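Local coordinates for protein glycoside hydrolase (Streptococcus pneumoniae serotype 4, PDB 6ORH) that probably hydrolyses alpha-L-fucosidic linkages as a family 29 glycoside hydrolase and takes part in the breakdown of host-derived carbohydrate antigens, at residues 132-137 with 179-184; 220-225 with 241-246; 259-264 with 303-308; 334-339 with 358-363. The protein carries 2 engineered substitutions. One frame throughout, in Å; residues are numbered along the deposited sequence. Where two conformers were deposited one is given.

Contact 1: 132-137 with 179-184; sequences PLYHVD and QKVNYE
Gln179 passes Tyr134 O and ends flat against the His135 ring. Its CB and CG both lie beside Tyr134 O, CG at 3.5 Å. The chain then bends at chi2 (-75°), which turns CD over the imidazole, 3.4 Å from His135 CD2. Amide and ring planes are only 10° apart, a stacked pair. At the tip, Gln179 OE1 sits over the ring centre and accepts a nearly straight bond from Val136 N (3.1 Å, 175°). Gln179 NE2 lies over the same ring, 3.3 Å from His135 NE2, without bonding to it. The ring is held by Asp137 N, which donates to His135 ND1 in the ring plane. Further on, Val181 CG2 points at the centre of the Tyr134 ring, a CH-pi contact of 3.6 Å. Tyr134 OH and Tyr183 OH share a hydrogen bond of 2.6 Å. Arg174 also bonds Tyr134 OH. The two loops follow paired parallel strands of the TIM-barrel-type domain, 119-124 and 167-169, and lead into helices 139-154 and 185-196.

Contact 2: 220-225 with 241-246; sequences GDPLWQ and LQHGDP
Gln242, near the end of helix 238-243, offers its backbone O to Gly220 N at 2.9 Å. Gln242 CG also lies 3.6 Å from Gly220 N. Leu223 CD1 also rests on Gln242 O. His243 comes next and makes two polar links. Its CG is anti to the carbonyl carbon (chi1 -64°), which places His243 CG 3.4 Å from Pro222 O. The ring edge faces Pro222, and His243 ND1 donates to Pro222 O at 2.8 Å, in the carbonyl plane. This proline follows a cis peptide bond. His243 CE1 packs against Gly220 CA at 3.6 Å; the glycine lets the ring come this close. His243 O then accepts from Trp224 N (2.8 Å). Gly244 leaves the helix with positive phi, and its CA approaches Trp224 O at 3.3 Å in a CA-H...O contact. The Asp245 carboxylate bonds Tyr240 OH and Ser247 N. Pro246 closes the segment over one face of the Trp224 indole, its CA 3.9 Å from the centroid of the five-membered ring. His411 of the second subunit meets the His243 ring, so the contact borders the dimer interface. Within the chain, Asp221 forms a salt bridge with Arg417 and Leu223 N bonds Thr412, both in the C-terminal domain. The end of helix 238-243, with the glycine that follows it, is thus docked on an irregular loop of the TIM-barrel-type catalytic domain, before strand 226-227.

Contact 3: 259-264 with 303-308; sequences SIRPGW and LFDAKD. With FUC (alpha-L-fucopyranose), chain C.
Arg261 and Asp308 form the main salt bridge. The arginine grips the carboxylate side-on, one nitrogen to each oxygen. Arg261 NE donates to the syn lone pair of Asp308 OD2 at 2.8 Å, close to the guanidinium plane. Arg261 NH2 donates to Asp308 OD1 at 3.0 Å, and the two planes are 40° apart. A longer salt bridge of 3.5 Å joins Arg261 NH2 to Asp305 OD2. Lys307 NZ binds that same oxygen, while Lys307 N reaches it from the opposite face as the capping bond of helix 306-322. The two cations are near each other, but the carboxylates and one water probably offset the repulsion. That water accepts from both Arg261 NH2 (3.0 Å) and Lys307 NZ. One van der Waals contact adds to this: the Ile260 CG2 methyl lies 3.6 Å from Asp308 OD2. On the sugar side, one face of Trp264 carries the fucose, with FUC C6 3.5 Å from Trp264 CZ2, and Ser259 CB lies over the opposite face. Ser259 OG accepts from Arg261 N in an ST turn. The loop after strand 250-259, which carries this pocket wall, is thereby joined to the start of helix 306-322. Ile260 also touches Leu312 further along the helix.

Contact 4: 334-339 with 358-363; sequences SGPALS and SDADLP
Leu338 and Asp359 make an unlike pair, a methyl group set against a carboxylate. Leu338 CD1 lies 3.5 Å from Asp359 OD2 and equally near Asp359 CG, and the two side chains cross at about a right angle. Asp359 CG takes the crowded position between its own N and carbonyl carbon (chi1 60°), which brings it up to that methyl. No polar bond joins the two segments directly; they meet through van der Waals contact. Ser358 sits at the middle of it. Its OG touches the Pro336 ring at CB, 3.6 Å away, and at CG. Ser358 CB faces the carbonyl of Pro336 at its O atom, 3.8 Å away. These loops belong to the F5/8 type C domain, a beta-sandwich built of two antiparallel sheets. Segment 334-339 leaves strand 332-334 of one sheet, and segment 358-363 links strand 356-357 of the other sheet to strand 364-370. Ser358 OG also accepts from Ala360 N at 3.1 Å, an ST turn. The Ala360 methyl then comes against Pro336, CB to CB at 3.9 Å. Trp356 NE1 donates to Pro336 O from just before the second segment. Pro336 and Ser358 both touch Ile364 on strand 364-370. The Ala337 side chain is about 8 Å from that of His346, a known calcium-binding residue of this protein; the ion is not bound to this chain in the model.

In the fold
The four contacts follow one another along the chain; none nests or crosses. Contact 1 closes a loop of 41 residues, with helix 139-154 and strand 167-169, at the outer end of the catalytic domain. Contact 2 closes 15 residues holding strand 226-227 and the start of helix 238-243, and ties the end of that helix to the loop before the strand. Contact 3 spans 38 residues and ties the loop after strand 250-259 to helix 306-322, across the chain's centre from contact 2. Contact 4 closes 18 residues in the F5/8 type C domain and joins the loops after strands 332-334 and 356-357, from its two sheets. Its centre is 56 Å from that of contact 1.

Contact 1: 132-137 with 179-184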
loop_
_atom_site.group_PDB
_atom_site.type_symbol
_atom_site.label_atom_id
_atom_site.label_comp_id
_atom_site.label_asym_id
_atom_site.label_seq_id
_atom_site.Cartn_x
_atom_site.Cartn_y
_atom_site.Cartn_z
ATOM N N PRO A 132 -26.764 -26.922 22.283
ATOM C CA PRO A 132 -26.660 -28.380 22.148
ATOM C C PRO A 132 -26.931 -28.902 20.737
ATOM O O PRO A 132 -26.668 -30.062 20.431
ATOM C CB PRO A 132 -27.676 -28.945 23.163
ATOM C CG PRO A 132 -28.492 -27.767 23.665
ATOM C CD PRO A 132 -27.762 -26.493 23.276
ATOM N N LEU A 133 -27.472 -28.042 19.858
ATOM C CA LEU A 133 -27.833 -28.432 18.504
ATOM C C LEU A 133 -26.642 -28.246 17.566
ATOM O O LEU A 133 -26.710 -28.667 16.416
ATOM C CB LEU A 133 -29.007 -27.557 18.035
ATOM C CG LEU A 133 -30.256 -27.562 18.919
ATOM C CD1 LEU A 133 -31.305 -26.621 18.337
ATOM C CD2 LEU A 133 -30.814 -28.977 19.025
ATOM N N TYR A 134 -25.584 -27.575 18.056
ATOM C CA TYR A 134 -24.421 -27.283 17.216
ATOM C C TYR A 134 -23.539 -28.521 17.084
ATOM O O TYR A 134 -22.506 -28.642 17.736
ATOM C CB TYR A 134 -23.665 -26.023 17.651
ATOM C CG TYR A 134 -22.789 -25.490 16.544
ATOM C CD1 TYR A 134 -21.470 -25.924 16.377
ATOM C CD2 TYR A 134 -23.287 -24.572 15.630
ATOM C CE1 TYR A 134 -20.653 -25.448 15.358
ATOM C CE2 TYR A 134 -22.493 -24.108 14.595
ATOM C CZ TYR A 134 -21.180 -24.529 14.465
ATOM O OH TYR A 134 -20.411 -24.090 13.430
ATOM N N HIS A 135 -23.962 -29.389 16.174
ATOM C CA HIS A 135 -23.328 -30.678 15.960
ATOM C C HIS A 135 -23.703 -31.190 14.582
ATOM O O HIS A 135 -24.832 -31.006 14.138
ATOM C CB HIS A 135 -23.792 -31.643 17.059
ATOM C CG HIS A 135 -22.892 -32.831 17.201
ATOM N ND1 HIS A 135 -22.878 -33.860 16.278
ATOM C CD2 HIS A 135 -22.016 -33.179 18.170
ATOM C CE1 HIS A 135 -22.014 -34.789 16.659
ATOM N NE2 HIS A 135 -21.488 -34.412 17.828
ATOM N N VAL A 136 -22.755 -31.865 13.920
ATOM C CA VAL A 136 -23.034 -32.430 12.606
ATOM C C VAL A 136 -24.255 -33.352 12.644
ATOM O O VAL A 136 -25.019 -33.409 11.676
ATOM C CB VAL A 136 -21.798 -33.053 11.914
ATOM C CG1 VAL A 136 -20.651 -32.067 11.817
ATOM C CG2 VAL A 136 -21.340 -34.371 12.516
ATOM N N ASP A 137 -24.467 -34.051 13.769
ATOM C CA ASP A 137 -25.579 -34.983 13.865
ATOM C C ASP A 137 -26.916 -34.279 14.071
ATOM O O ASP A 137 -27.977 -34.901 13.955
ATOM C CB ASP A 137 -25.418 -35.940 15.047
ATOM C CG ASP A 137 -24.285 -36.927 14.868
ATOM O OD1 ASP A 137 -23.774 -37.023 13.774
ATOM O OD2 ASP A 137 -23.941 -37.572 15.848
ATOM N N GLN A 179 -17.475 -28.394 16.149
ATOM C CA GLN A 179 -18.208 -29.259 15.238
ATOM C C GLN A 179 -18.290 -28.627 13.846
ATOM O O GLN A 179 -18.487 -27.423 13.738
ATOM C CB GLN A 179 -19.618 -29.487 15.799
ATOM C CG GLN A 179 -19.646 -30.512 16.933
ATOM C CD GLN A 179 -19.487 -31.901 16.348
ATOM O OE1 GLN A 179 -20.070 -32.252 15.327
ATOM N NE2 GLN A 179 -18.711 -32.729 17.025
ATOM N N LYS A 180 -18.172 -29.444 12.792
ATOM C CA LYS A 180 -18.123 -28.940 11.422
ATOM C C LYS A 180 -19.526 -28.865 10.815
ATOM O O LYS A 180 -19.837 -29.500 9.801
ATOM C CB LYS A 180 -17.136 -29.763 10.587
ATOM C CG LYS A 180 -15.721 -29.731 11.153
ATOM C CD LYS A 180 -14.611 -29.929 10.136
ATOM C CE LYS A 180 -13.230 -29.763 10.741
ATOM N NZ LYS A 180 -13.094 -28.467 11.454
ATOM N N VAL A 181 -20.377 -28.058 11.455
ATOM C CA VAL A 181 -21.749 -27.851 11.022
ATOM C C VAL A 181 -21.735 -27.146 9.664
ATOM O O VAL A 181 -20.915 -26.257 9.442
ATOM C CB VAL A 181 -22.512 -27.028 12.079
ATOM C CG1 VAL A 181 -23.865 -26.575 11.559
ATOM C CG2 VAL A 181 -22.690 -27.804 13.389
ATOM N N ASN A 182 -22.638 -27.575 8.772
ATOM C CA ASN A 182 -22.833 -26.933 7.480
ATOM C C ASN A 182 -24.141 -26.144 7.550
ATOM O O ASN A 182 -25.116 -26.602 8.159
ATOM C CB ASN A 182 -22.907 -27.954 6.347
ATOM C CG ASN A 182 -21.576 -28.600 6.006
ATOM O OD1 ASN A 182 -20.518 -28.009 6.176
ATOM N ND2 ASN A 182 -21.635 -29.796 5.456
ATOM N N TYR A 183 -24.150 -24.964 6.920
ATOM C CA TYR A 183 -25.263 -24.033 7.062
ATOM C C TYR A 183 -26.152 -24.034 5.814
ATOM O O TYR A 183 -25.667 -24.138 4.696
ATOM C CB TYR A 183 -24.713 -22.618 7.295
ATOM C CG TYR A 183 -23.791 -22.509 8.478
ATOM C CD1 TYR A 183 -24.212 -22.925 9.735
ATOM C CD2 TYR A 183 -22.500 -22.047 8.341
ATOM C CE1 TYR A 183 -23.372 -22.831 10.828
ATOM C CE2 TYR A 183 -21.642 -21.942 9.429
ATOM C CZ TYR A 183 -22.091 -22.335 10.677
ATOM O OH TYR A 183 -21.282 -22.229 11.761
ATOM N N GLU A 184 -27.458 -23.878 6.043
ATOM C CA GLU A 184 -28.441 -23.818 4.975
ATOM C C GLU A 184 -28.511 -22.380 4.457
ATOM O O GLU A 184 -29.552 -21.737 4.554
ATOM C CB GLU A 184 -29.793 -24.330 5.463
ATOM C CG GLU A 184 -29.790 -25.836 5.725
ATOM C CD GLU A 184 -31.072 -26.334 6.373
ATOM O OE1 GLU A 184 -32.141 -25.725 6.136
ATOM O OE2 GLU A 184 -30.999 -27.326 7.142
#

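Contact 2: 220-225 with 241-246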
loop_
_atom_site.group_PDB
_atom_site.type_symbol
_atom_site.label_atom_id
_atom_site.label_comp_id
_atom_site.label_asym_id
_atom_site.label_seq_id
_atom_site.Cartn_x
_atom_site.Cartn_y
_atom_site.Cartn_z
ATOM N N GLY A 220 -7.213 -3.307 -0.632
ATOM C CA GLY A 220 -6.098 -3.321 -1.576
ATOM C C GLY A 220 -6.214 -2.253 -2.670
ATOM O O GLY A 220 -7.247 -1.599 -2.862
ATOM N N ASP A 221 -5.084 -2.087 -3.377
ATOM C CA ASP A 221 -5.076 -1.381 -4.648
ATOM C C ASP A 221 -4.413 -2.344 -5.623
ATOM O O ASP A 221 -3.227 -2.636 -5.464
ATOM C CB ASP A 221 -4.382 -0.024 -4.544
ATOM C CG ASP A 221 -4.619 0.879 -5.752
ATOM O OD1 ASP A 221 -5.689 0.765 -6.362
ATOM O OD2 ASP A 221 -3.744 1.708 -6.038
ATOM N N PRO A 222 -5.135 -2.906 -6.605
ATOM C CA PRO A 222 -6.501 -2.517 -6.955
ATOM C C PRO A 222 -7.536 -3.014 -5.946
ATOM O O PRO A 222 -7.281 -3.975 -5.224
ATOM C CB PRO A 222 -6.767 -3.276 -8.271
ATOM C CG PRO A 222 -5.819 -4.475 -8.216
ATOM C CD PRO A 222 -4.605 -3.937 -7.519
ATOM N N LEU A 223 -8.688 -2.320 -5.902
ATOM C CA LEU A 223 -9.883 -2.888 -5.280
ATOM C C LEU A 223 -10.995 -2.938 -6.316
ATOM O O LEU A 223 -11.641 -1.916 -6.597
ATOM C CB LEU A 223 -10.332 -2.118 -4.022
ATOM C CG LEU A 223 -11.659 -2.648 -3.428
ATOM C CD1 LEU A 223 -11.525 -4.097 -2.943
ATOM C CD2 LEU A 223 -12.220 -1.740 -2.319
ATOM N N TRP A 224 -11.212 -4.138 -6.876
ATOM C CA TRP A 224 -12.394 -4.416 -7.682
ATOM C C TRP A 224 -13.530 -4.829 -6.749
ATOM O O TRP A 224 -13.371 -5.768 -5.943
ATOM C CB TRP A 224 -12.075 -5.537 -8.690
ATOM C CG TRP A 224 -10.980 -5.150 -9.635
ATOM C CD1 TRP A 224 -9.645 -5.474 -9.610
ATOM C CD2 TRP A 224 -11.176 -4.324 -10.797
ATOM N NE1 TRP A 224 -8.986 -4.898 -10.681
ATOM C CE2 TRP A 224 -9.916 -4.199 -11.421
ATOM C CE3 TRP A 224 -12.306 -3.667 -11.328
ATOM C CZ2 TRP A 224 -9.738 -3.413 -12.563
ATOM C CZ3 TRP A 224 -12.142 -2.932 -12.493
ATOM C CH2 TRP A 224 -10.877 -2.829 -13.091
ATOM N N GLN A 225 -14.647 -4.094 -6.805
ATOM C CA GLN A 225 -15.797 -4.422 -5.963
ATOM C C GLN A 225 -16.653 -5.462 -6.681
ATOM O O GLN A 225 -17.816 -5.219 -7.012
ATOM C CB GLN A 225 -16.594 -3.145 -5.640
ATOM C CG GLN A 225 -15.812 -2.173 -4.768
ATOM C CD GLN A 225 -15.733 -2.585 -3.316
ATOM O OE1 GLN A 225 -15.401 -3.719 -2.959
ATOM N NE2 GLN A 225 -16.038 -1.645 -2.422
ATOM N N LEU A 241 -9.972 -11.604 -1.545
ATOM C CA LEU A 241 -10.906 -10.758 -0.819
ATOM C C LEU A 241 -10.460 -9.297 -0.853
ATOM O O LEU A 241 -11.275 -8.405 -1.039
ATOM C CB LEU A 241 -10.970 -11.234 0.644
ATOM C CG LEU A 241 -11.580 -12.627 0.815
ATOM C CD1 LEU A 241 -11.513 -13.006 2.295
ATOM C CD2 LEU A 241 -13.013 -12.666 0.288
ATOM N N GLN A 242 -9.163 -9.060 -0.712
ATOM C CA GLN A 242 -8.621 -7.722 -0.470
ATOM C C GLN A 242 -8.599 -6.879 -1.743
ATOM O O GLN A 242 -8.650 -5.648 -1.666
ATOM C CB GLN A 242 -7.226 -7.920 0.126
ATOM C CG GLN A 242 -6.379 -6.666 0.285
ATOM C CD GLN A 242 -5.078 -7.034 0.981
ATOM O OE1 GLN A 242 -5.058 -7.271 2.193
ATOM N NE2 GLN A 242 -3.983 -7.111 0.228
ATOM N N HIS A 243 -8.501 -7.546 -2.908
ATOM C CA HIS A 243 -8.377 -6.828 -4.176
ATOM C C HIS A 243 -9.588 -7.053 -5.073
ATOM O O HIS A 243 -9.715 -6.379 -6.102
ATOM C CB HIS A 243 -7.126 -7.275 -4.951
ATOM C CG HIS A 243 -5.866 -6.954 -4.238
ATOM N ND1 HIS A 243 -5.300 -5.682 -4.269
ATOM C CD2 HIS A 243 -5.027 -7.722 -3.483
ATOM C CE1 HIS A 243 -4.189 -5.649 -3.553
ATOM N NE2 HIS A 243 -4.011 -6.893 -3.034
ATOM N N GLY A 244 -10.437 -8.031 -4.717
ATOM C CA GLY A 244 -11.474 -8.501 -5.624
ATOM C C GLY A 244 -10.897 -9.104 -6.909
ATOM O O GLY A 244 -9.727 -9.448 -6.983
ATOM N N ASP A 245 -11.773 -9.200 -7.912
ATOM C CA ASP A 245 -11.495 -9.983 -9.108
ATOM C C ASP A 245 -11.764 -9.107 -10.328
ATOM O O ASP A 245 -12.911 -8.693 -10.547
ATOM C CB ASP A 245 -12.428 -11.178 -9.130
ATOM C CG ASP A 245 -12.129 -12.222 -10.207
ATOM O OD1 ASP A 245 -11.423 -11.885 -11.195
ATOM O OD2 ASP A 245 -12.621 -13.366 -10.035
ATOM N N PRO A 246 -10.736 -8.810 -11.152
ATOM C CA PRO A 246 -10.962 -8.044 -12.370
ATOM C C PRO A 246 -12.006 -8.665 -13.279
ATOM O O PRO A 246 -12.582 -7.970 -14.114
ATOM C CB PRO A 246 -9.612 -8.066 -13.102
ATOM C CG PRO A 246 -8.602 -8.396 -12.059
ATOM C CD PRO A 246 -9.334 -9.188 -10.993
#

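Contact 3: 259-264 with 303-308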
loop_
_atom_site.group_PDB
_atom_site.type_symbol
_atom_site.label_atom_id
_atom_site.label_comp_id
_atom_site.label_asym_id
_atom_site.label_seq_id
_atom_site.Cartn_x
_atom_site.Cartn_y
_atom_site.Cartn_z
ATOM N N SER A 259 -11.478 -2.766 14.641
ATOM C CA SER A 259 -11.853 -2.252 15.957
ATOM C C SER A 259 -11.080 -0.973 16.255
ATOM O O SER A 259 -9.923 -0.820 15.844
ATOM C CB SER A 259 -11.604 -3.298 17.002
ATOM O OG SER A 259 -12.078 -2.838 18.287
ATOM N N ILE A 260 -11.720 -0.063 17.010
ATOM C CA ILE A 260 -11.012 1.116 17.499
ATOM C C ILE A 260 -9.948 0.707 18.524
ATOM O O ILE A 260 -9.024 1.489 18.782
ATOM C CB ILE A 260 -11.975 2.195 18.042
ATOM C CG1 ILE A 260 -11.299 3.563 18.054
ATOM C CG2 ILE A 260 -12.498 1.824 19.435
ATOM C CD1 ILE A 260 -12.228 4.683 18.492
ATOM N N ARG A 261 -10.043 -0.513 19.051
ATOM C CA ARG A 261 -9.106 -1.028 20.040
ATOM C C ARG A 261 -8.403 -2.261 19.481
ATOM O O ARG A 261 -8.759 -2.781 18.410
ATOM C CB ARG A 261 -9.864 -1.378 21.333
ATOM C CG ARG A 261 -10.237 -0.163 22.177
ATOM C CD ARG A 261 -11.624 -0.279 22.823
ATOM N NE ARG A 261 -11.721 0.869 23.725
ATOM C CZ ARG A 261 -11.162 0.925 24.931
ATOM N NH1 ARG A 261 -10.526 -0.124 25.432
ATOM N NH2 ARG A 261 -11.211 2.062 25.594
ATOM N N PRO A 262 -7.369 -2.799 20.172
ATOM C CA PRO A 262 -6.762 -4.059 19.735
ATOM C C PRO A 262 -7.775 -5.203 19.645
ATOM O O PRO A 262 -7.770 -5.971 18.679
ATOM C CB PRO A 262 -5.688 -4.280 20.816
ATOM C CG PRO A 262 -5.288 -2.864 21.125
ATOM C CD PRO A 262 -6.627 -2.146 21.277
ATOM N N GLY A 263 -8.669 -5.291 20.644
ATOM C CA GLY A 263 -9.705 -6.312 20.673
ATOM C C GLY A 263 -11.052 -5.746 20.218
ATOM O O GLY A 263 -11.234 -4.530 20.178
ATOM N N TRP A 264 -11.980 -6.659 19.905
ATOM C CA TRP A 264 -13.346 -6.328 19.504
ATOM C C TRP A 264 -14.202 -5.986 20.726
ATOM O O TRP A 264 -15.093 -5.148 20.639
ATOM C CB TRP A 264 -13.959 -7.510 18.729
ATOM C CG TRP A 264 -13.254 -7.798 17.431
ATOM C CD1 TRP A 264 -12.302 -8.749 17.174
ATOM C CD2 TRP A 264 -13.420 -7.051 16.211
ATOM N NE1 TRP A 264 -11.882 -8.659 15.870
ATOM C CE2 TRP A 264 -12.518 -7.598 15.266
ATOM C CE3 TRP A 264 -14.228 -5.963 15.839
ATOM C CZ2 TRP A 264 -12.471 -7.119 13.958
ATOM C CZ3 TRP A 264 -14.151 -5.463 14.561
ATOM C CH2 TRP A 264 -13.294 -6.056 13.628
ATOM N N LEU A 303 -21.487 1.558 28.679
ATOM C CA LEU A 303 -21.260 2.883 28.104
ATOM C C LEU A 303 -20.018 2.828 27.211
ATOM O O LEU A 303 -19.129 2.024 27.456
ATOM C CB LEU A 303 -21.086 3.917 29.228
ATOM C CG LEU A 303 -22.330 4.113 30.111
ATOM C CD1 LEU A 303 -22.002 5.115 31.211
ATOM C CD2 LEU A 303 -23.498 4.689 29.296
ATOM N N PHE A 304 -19.957 3.682 26.192
ATOM C CA PHE A 304 -18.711 3.787 25.427
ATOM C C PHE A 304 -17.672 4.443 26.337
ATOM O O PHE A 304 -18.002 5.312 27.159
ATOM C CB PHE A 304 -18.902 4.711 24.221
ATOM C CG PHE A 304 -19.649 4.117 23.043
ATOM C CD1 PHE A 304 -19.763 2.745 22.871
ATOM C CD2 PHE A 304 -20.192 4.951 22.074
ATOM C CE1 PHE A 304 -20.463 2.230 21.774
ATOM C CE2 PHE A 304 -20.845 4.425 20.957
ATOM C CZ PHE A 304 -20.988 3.072 20.817
ATOM N N ASP A 305 -16.409 4.051 26.159
ATOM C CA ASP A 305 -15.303 4.606 26.938
ATOM C C ASP A 305 -15.108 6.083 26.606
ATOM O O ASP A 305 -15.232 6.486 25.448
ATOM C CB ASP A 305 -14.024 3.811 26.638
ATOM C CG ASP A 305 -12.836 4.288 27.453
ATOM O OD1 ASP A 305 -12.694 3.795 28.574
ATOM O OD2 ASP A 305 -12.092 5.150 26.956
ATOM N N ALA A 306 -14.769 6.908 27.626
ATOM C CA ALA A 306 -14.621 8.343 27.444
ATOM C C ALA A 306 -13.598 8.699 26.357
ATOM O O ALA A 306 -13.821 9.665 25.617
ATOM C CB ALA A 306 -14.240 8.990 28.765
ATOM N N LYS A 307 -12.481 7.946 26.317
ATOM C CA LYS A 307 -11.391 8.221 25.382
ATOM C C LYS A 307 -11.861 7.888 23.964
ATOM O O LYS A 307 -11.663 8.692 23.052
ATOM C CB LYS A 307 -10.152 7.396 25.726
ATOM C CG LYS A 307 -9.607 7.636 27.140
ATOM C CD LYS A 307 -8.374 6.795 27.503
ATOM C CE LYS A 307 -8.530 5.287 27.355
ATOM N NZ LYS A 307 -9.565 4.719 28.256
ATOM N N ASP A 308 -12.595 6.768 23.839
ATOM C CA ASP A 308 -13.117 6.389 22.527
ATOM C C ASP A 308 -14.059 7.459 21.992
ATOM O O ASP A 308 -14.045 7.787 20.812
ATOM C CB ASP A 308 -13.892 5.066 22.565
ATOM C CG ASP A 308 -13.062 3.863 22.969
ATOM O OD1 ASP A 308 -11.956 4.064 23.529
ATOM O OD2 ASP A 308 -13.523 2.728 22.730
HETATM C C1 FUC C . -14.025 -12.727 13.882
HETATM C C2 FUC C . -14.620 -13.055 15.241
HETATM C C3 FUC C . -14.302 -11.894 16.176
HETATM C C4 FUC C . -15.009 -10.625 15.688
HETATM C C5 FUC C . -14.533 -10.346 14.241
HETATM C C6 FUC C . -15.307 -9.213 13.592
HETATM O O2 FUC C . -13.982 -14.259 15.705
HETATM O O3 FUC C . -14.738 -12.231 17.505
HETATM O O4 FUC C . -16.448 -10.828 15.772
HETATM O O5 FUC C . -14.657 -11.541 13.371
HETATM O O HOH W 1 -10.034 1.848 28.368
#

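Contact 4: 334-339 with 358-363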
loop_
_atom_site.group_PDB
_atom_site.type_symbol
_atom_site.label_atom_id
_atom_site.label_comp_id
_atom_site.label_asym_id
_atom_site.label_seq_id
_atom_site.Cartn_x
_atom_site.Cartn_y
_atom_site.Cartn_z
ATOM N N SER A 334 -9.911 20.317 -19.672
ATOM C CA SER A 334 -9.797 20.017 -21.092
ATOM C C SER A 334 -9.352 18.574 -21.273
ATOM O O SER A 334 -8.750 17.978 -20.378
ATOM C CB SER A 334 -8.808 20.913 -21.763
ATOM O OG SER A 334 -7.655 21.000 -20.963
ATOM N N GLY A 335 -9.585 18.089 -22.485
ATOM C CA GLY A 335 -9.297 16.717 -22.830
ATOM C C GLY A 335 -10.435 16.181 -23.668
ATOM O O GLY A 335 -11.376 16.908 -24.020
ATOM N N PRO A 336 -10.370 14.900 -24.057
ATOM C CA PRO A 336 -11.389 14.340 -24.933
ATOM C C PRO A 336 -12.678 14.106 -24.153
ATOM O O PRO A 336 -12.655 13.890 -22.930
ATOM C CB PRO A 336 -10.717 13.062 -25.435
ATOM C CG PRO A 336 -9.817 12.656 -24.297
ATOM C CD PRO A 336 -9.307 13.946 -23.680
ATOM N N ALA A 337 -13.806 14.168 -24.856
ATOM C CA ALA A 337 -15.089 13.885 -24.237
ATOM C C ALA A 337 -16.054 13.352 -25.286
ATOM O O ALA A 337 -16.062 13.802 -26.430
ATOM C CB ALA A 337 -15.657 15.085 -23.497
ATOM N N LEU A 338 -16.893 12.413 -24.858
ATOM C CA LEU A 338 -17.714 11.640 -25.769
ATOM C C LEU A 338 -18.686 12.559 -26.509
ATOM O O LEU A 338 -18.925 12.368 -27.703
ATOM C CB LEU A 338 -18.475 10.594 -24.937
ATOM C CG LEU A 338 -19.380 9.637 -25.707
ATOM C CD1 LEU A 338 -18.571 8.820 -26.707
ATOM C CD2 LEU A 338 -20.088 8.710 -24.734
ATOM N N SER A 339 -19.251 13.515 -25.764
ATOM C CA SER A 339 -20.326 14.387 -26.238
ATOM C C SER A 339 -20.527 15.516 -25.232
ATOM O O SER A 339 -19.971 15.508 -24.144
ATOM C CB SER A 339 -21.618 13.603 -26.417
ATOM O OG SER A 339 -22.236 13.364 -25.168
ATOM N N SER A 358 -15.310 9.310 -22.161
ATOM C CA SER A 358 -14.606 9.412 -23.429
ATOM C C SER A 358 -14.345 8.022 -24.000
ATOM O O SER A 358 -13.922 7.120 -23.270
ATOM C CB SER A 358 -13.314 10.152 -23.287
ATOM O OG SER A 358 -12.667 10.220 -24.555
ATOM N N ASP A 359 -14.574 7.875 -25.309
ATOM C CA ASP A 359 -14.252 6.649 -26.023
ATOM C C ASP A 359 -12.922 6.810 -26.762
ATOM O O ASP A 359 -12.606 6.023 -27.655
ATOM C CB ASP A 359 -15.400 6.260 -26.966
ATOM C CG ASP A 359 -15.687 7.330 -28.008
ATOM O OD1 ASP A 359 -15.097 8.426 -27.901
ATOM O OD2 ASP A 359 -16.523 7.078 -28.898
ATOM N N ALA A 360 -12.133 7.830 -26.401
ATOM C CA ALA A 360 -10.847 8.064 -27.045
ATOM C C ALA A 360 -9.874 6.938 -26.700
ATOM O O ALA A 360 -10.055 6.263 -25.687
ATOM C CB ALA A 360 -10.263 9.388 -26.623
ATOM N N ASP A 361 -8.836 6.765 -27.523
ATOM C CA ASP A 361 -7.796 5.781 -27.239
ATOM C C ASP A 361 -7.052 6.170 -25.963
ATOM O O ASP A 361 -6.765 7.346 -25.740
ATOM C CB ASP A 361 -6.762 5.743 -28.370
ATOM C CG ASP A 361 -7.283 5.172 -29.678
ATOM O OD1 ASP A 361 -8.392 4.614 -29.680
ATOM O OD2 ASP A 361 -6.553 5.287 -30.695
ATOM N N LEU A 362 -6.679 5.166 -25.156
ATOM C CA LEU A 362 -5.865 5.445 -23.983
ATOM C C LEU A 362 -4.405 5.586 -24.408
ATOM O O LEU A 362 -3.997 4.988 -25.414
ATOM C CB LEU A 362 -6.040 4.318 -22.954
ATOM C CG LEU A 362 -7.458 4.008 -22.461
ATOM C CD1 LEU A 362 -7.370 3.154 -21.221
ATOM C CD2 LEU A 362 -8.259 5.245 -22.125
ATOM N N PRO A 363 -3.588 6.401 -23.701
ATOM C CA PRO A 363 -4.033 7.114 -22.494
ATOM C C PRO A 363 -4.928 8.333 -22.713
ATOM O O PRO A 363 -4.806 9.057 -23.716
ATOM C CB PRO A 363 -2.717 7.545 -21.840
ATOM C CG PRO A 363 -1.768 7.742 -23.012
ATOM C CD PRO A 363 -2.172 6.680 -24.017
#